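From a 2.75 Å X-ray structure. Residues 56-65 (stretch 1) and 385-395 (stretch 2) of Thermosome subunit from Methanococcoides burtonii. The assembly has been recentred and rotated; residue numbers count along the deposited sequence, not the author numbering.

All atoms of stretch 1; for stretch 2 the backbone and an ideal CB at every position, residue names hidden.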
# COMPACT_ATOMS: atom_id res chain seq x y z
N GLU A 56 9.07 14.65 23.94
CA GLU A 56 9.39 14.00 25.18
C GLU A 56 10.87 13.71 25.32
O GLU A 56 11.45 13.87 26.39
CB GLU A 56 8.62 12.68 25.26
CG GLU A 56 8.33 12.25 26.67
CD GLU A 56 7.66 13.34 27.45
OE1 GLU A 56 6.91 14.14 26.84
OE2 GLU A 56 7.89 13.40 28.68
N LEU A 57 11.49 13.26 24.23
CA LEU A 57 12.91 12.95 24.25
C LEU A 57 13.70 14.23 24.47
O LEU A 57 14.64 14.25 25.27
CB LEU A 57 13.34 12.28 22.95
CG LEU A 57 12.87 10.83 22.80
CD1 LEU A 57 13.11 10.28 21.38
CD2 LEU A 57 13.51 9.95 23.85
N LEU A 58 13.29 15.30 23.78
CA LEU A 58 13.95 16.59 23.91
C LEU A 58 13.93 17.10 25.32
O LEU A 58 14.97 17.36 25.90
CB LEU A 58 13.32 17.65 23.03
CG LEU A 58 14.10 17.91 21.76
CD1 LEU A 58 13.35 18.91 20.89
CD2 LEU A 58 15.50 18.39 22.09
N SER A 59 12.73 17.24 25.86
CA SER A 59 12.58 17.81 27.18
C SER A 59 13.36 16.99 28.20
O SER A 59 14.02 17.55 29.08
CB SER A 59 11.10 17.95 27.56
OG SER A 59 10.69 16.94 28.48
N LYS A 60 13.33 15.67 28.05
CA LYS A 60 14.13 14.84 28.94
C LYS A 60 15.62 15.06 28.73
O LYS A 60 16.41 14.93 29.66
CB LYS A 60 13.75 13.35 28.83
CG LYS A 60 12.44 13.01 29.56
CD LYS A 60 12.32 11.52 29.84
CE LYS A 60 11.07 11.21 30.64
NZ LYS A 60 9.90 11.90 30.03
N ALA A 61 16.02 15.40 27.51
CA ALA A 61 17.43 15.71 27.27
C ALA A 61 17.81 17.05 27.92
O ALA A 61 18.90 17.21 28.45
CB ALA A 61 17.74 15.71 25.78
N GLU A 62 16.90 18.02 27.86
CA GLU A 62 17.17 19.32 28.43
C GLU A 62 17.25 19.21 29.95
O GLU A 62 18.05 19.89 30.58
CB GLU A 62 16.18 20.39 27.92
CG GLU A 62 16.64 21.01 26.56
CD GLU A 62 15.53 21.70 25.74
OE1 GLU A 62 14.38 21.75 26.21
OE2 GLU A 62 15.83 22.19 24.63
N GLU A 63 16.45 18.32 30.52
CA GLU A 63 16.62 17.96 31.92
C GLU A 63 18.02 17.41 32.19
O GLU A 63 18.76 17.96 33.00
CB GLU A 63 15.57 16.94 32.36
CG GLU A 63 14.14 17.45 32.37
CD GLU A 63 13.15 16.39 32.85
OE1 GLU A 63 13.51 15.18 32.85
OE2 GLU A 63 12.02 16.77 33.23
N LEU A 64 18.38 16.32 31.50
CA LEU A 64 19.69 15.67 31.67
C LEU A 64 20.89 16.60 31.44
O LEU A 64 22.01 16.27 31.83
CB LEU A 64 19.84 14.45 30.76
CG LEU A 64 18.99 13.20 30.99
CD1 LEU A 64 19.61 12.03 30.23
CD2 LEU A 64 18.87 12.87 32.48
N ILE A 65 20.66 17.73 30.78
CA ILE A 65 21.74 18.68 30.56
C ILE A 65 21.85 19.63 31.76
O ILE A 65 22.95 19.86 32.28
CB ILE A 65 21.53 19.45 29.25
CG1 ILE A 65 21.71 18.51 28.06
CG2 ILE A 65 22.50 20.59 29.12
CD1 ILE A 65 21.58 19.20 26.73
N UNK A 385 23.61 5.24 30.64
CA UNK A 385 22.48 4.57 31.27
C UNK A 385 21.33 5.52 31.58
O UNK A 385 20.17 5.20 31.35
CB UNK A 385 22.94 3.88 32.56
N UNK A 386 21.65 6.69 32.13
CA UNK A 386 20.63 7.70 32.39
C UNK A 386 19.88 8.05 31.11
O UNK A 386 18.65 8.15 31.10
CB UNK A 386 21.26 8.96 32.99
N UNK A 387 20.63 8.20 30.02
CA UNK A 387 20.09 8.59 28.72
C UNK A 387 19.12 7.55 28.16
O UNK A 387 18.01 7.89 27.73
CB UNK A 387 21.23 8.82 27.73
N UNK A 388 19.56 6.29 28.14
CA UNK A 388 18.72 5.21 27.65
C UNK A 388 17.51 5.00 28.56
O UNK A 388 16.41 4.72 28.10
CB UNK A 388 19.53 3.92 27.54
N UNK A 389 17.74 5.14 29.85
CA UNK A 389 16.66 5.06 30.82
C UNK A 389 15.60 6.12 30.51
O UNK A 389 14.40 5.84 30.55
CB UNK A 389 17.20 5.23 32.24
N UNK A 390 16.05 7.33 30.19
CA UNK A 390 15.12 8.41 29.90
C UNK A 390 14.39 8.18 28.59
O UNK A 390 13.24 8.58 28.43
CB UNK A 390 15.86 9.75 29.86
N UNK A 391 15.05 7.50 27.65
CA UNK A 391 14.39 7.15 26.39
C UNK A 391 13.23 6.22 26.73
O UNK A 391 12.07 6.52 26.42
CB UNK A 391 15.36 6.49 25.40
N UNK A 392 13.54 5.11 27.39
CA UNK A 392 12.52 4.15 27.78
C UNK A 392 11.35 4.80 28.52
O UNK A 392 10.23 4.31 28.48
CB UNK A 392 13.14 3.06 28.66
N UNK A 393 11.61 5.93 29.18
CA UNK A 393 10.56 6.64 29.91
C UNK A 393 9.68 7.46 28.99
O UNK A 393 8.49 7.63 29.24
CB UNK A 393 11.18 7.55 30.97
N UNK A 394 10.28 7.98 27.93
CA UNK A 394 9.57 8.83 26.99
C UNK A 394 8.52 8.03 26.25
O UNK A 394 7.43 8.53 25.92
CB UNK A 394 10.54 9.48 26.00
N UNK A 395 8.84 6.76 25.99
CA UNK A 395 7.94 5.87 25.27
C UNK A 395 6.52 5.88 25.84
O UNK A 395 5.55 5.88 25.10
CB UNK A 395 8.50 4.44 25.29

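The two helices run roughly antiparallel, at 145°, with axes 9.3 Å apart at closest approach. The backbone of stretch 2 is helical from 385 through most of its length, having begun earlier in the chain, so proline and glycine are unlikely there, and the direction of each CA-to-CB bond becomes the main guide.

Position 385 has nothing of stretch 1 within 5.5 Å of its ideal CB, so almost any helix-compatible residue would do; it is Gln-385. Position 386 points toward stretch 1, its CB 4.5 Å from Leu-64 CD1. An apolar chain would suit, though a long polar one could also pass by. Leu-386 makes a loose contact, its CD2 4.4 Å from Leu-64 CD2.

At 387 the CB points sideways, and the ideal CB lies 4.4 Å from Leu-64 CD1. A small or apolar residue fits. At Ala-387 the leucine reaches the backbone as well as the methyl, with Leu-64 CD1 3.8 Å from Ala-387 CA and 4.3 Å from Ala-387 CB. Position 388 points away and 389 is out of reach, so stretch 1 decides neither; they are Val-388 and Ser-389.

Position 390 points toward stretch 1, its ideal CB 4.0 Å from Lys-60 CD and 4.4 Å from Leu-64 CD1. Aliphatic carbon is welcome near the root, while the carboxylate of Glu-63 invites a positive end; Lys or Arg would meet both demands, and Leu or Met the first. Lys-390 packs its CG 3.9 Å from Leu-64 CD2 and its CD 3.4 Å from Lys-60 CD, then carries NZ to 3.4 Å from Glu-63 OE1, a salt bridge whose hydrogen bond is weak.

Position 391 points away, yet its ideal CB is 4.2 Å from Leu-57 CD2, so a large apolar chain could bend back to that methyl. Phe-391, with chi1 t, brings its ring close: CD2 lies 3.4 Å from Leu-57 CD2, in an oblique approach. Position 392 points away, free of stretch 1, and is Ala-392.

At 393 the CB lies sideways, 3.7 Å from Lys-60 CE. The nearby ammonium favours Glu, Asp or a polar amide. Glu-393 places OE1 3.2 Å from Lys-60 CE but 4.4 Å from Lys-60 NZ, beyond a salt bridge; that ammonium instead pairs with Glu-56, NZ to OE2 at 2.8 Å.

Position 394 points toward stretch 1 where the backbones are close, Glu-56 CA to 394 CA being 5.5 Å. With its ideal CB 3.6 Å from Glu-56 CG and 3.7 Å from Leu-57 CD2, little room remains, favouring Ala, with Ser also possible. Ala-394 fills the space with one methyl against both residues. Position 395 points away and is Leu-395.

Stretch 2 385-395: QLAVSKFAEAL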
# COMPACT_ATOMS: atom_id res chain seq x y z
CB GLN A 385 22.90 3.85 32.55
CG GLN A 385 21.72 3.30 33.33
CD GLN A 385 22.08 2.82 34.72
OE1 GLN A 385 23.28 2.58 34.97
NE2 GLN A 385 21.16 2.69 35.55
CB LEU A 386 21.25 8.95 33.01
CG LEU A 386 21.21 8.97 34.54
CD1 LEU A 386 22.29 9.87 35.15
CD2 LEU A 386 19.81 9.37 35.04
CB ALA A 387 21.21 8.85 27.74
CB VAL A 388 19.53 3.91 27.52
CG1 VAL A 388 18.60 2.74 27.33
CG2 VAL A 388 20.48 4.03 26.36
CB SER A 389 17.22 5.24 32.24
OG SER A 389 16.23 4.99 33.21
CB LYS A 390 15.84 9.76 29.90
CG LYS A 390 16.13 10.32 31.30
CD LYS A 390 14.84 10.77 31.99
CE LYS A 390 15.11 11.38 33.37
NZ LYS A 390 13.88 12.03 33.93
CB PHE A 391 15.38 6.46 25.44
CG PHE A 391 14.90 6.37 24.00
CD1 PHE A 391 14.01 5.40 23.61
CD2 PHE A 391 15.37 7.24 23.05
CE1 PHE A 391 13.59 5.31 22.29
CE2 PHE A 391 14.95 7.15 21.72
CZ PHE A 391 14.07 6.18 21.35
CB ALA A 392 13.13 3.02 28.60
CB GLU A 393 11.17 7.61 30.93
CG GLU A 393 11.82 6.99 32.16
CD GLU A 393 12.06 8.04 33.23
OE1 GLU A 393 11.58 9.18 33.03
OE2 GLU A 393 12.72 7.74 34.25
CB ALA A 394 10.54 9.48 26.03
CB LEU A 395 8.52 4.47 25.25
CG LEU A 395 9.71 4.39 24.30
CD1 LEU A 395 10.34 3.01 24.29
CD2 LEU A 395 9.26 4.80 22.88
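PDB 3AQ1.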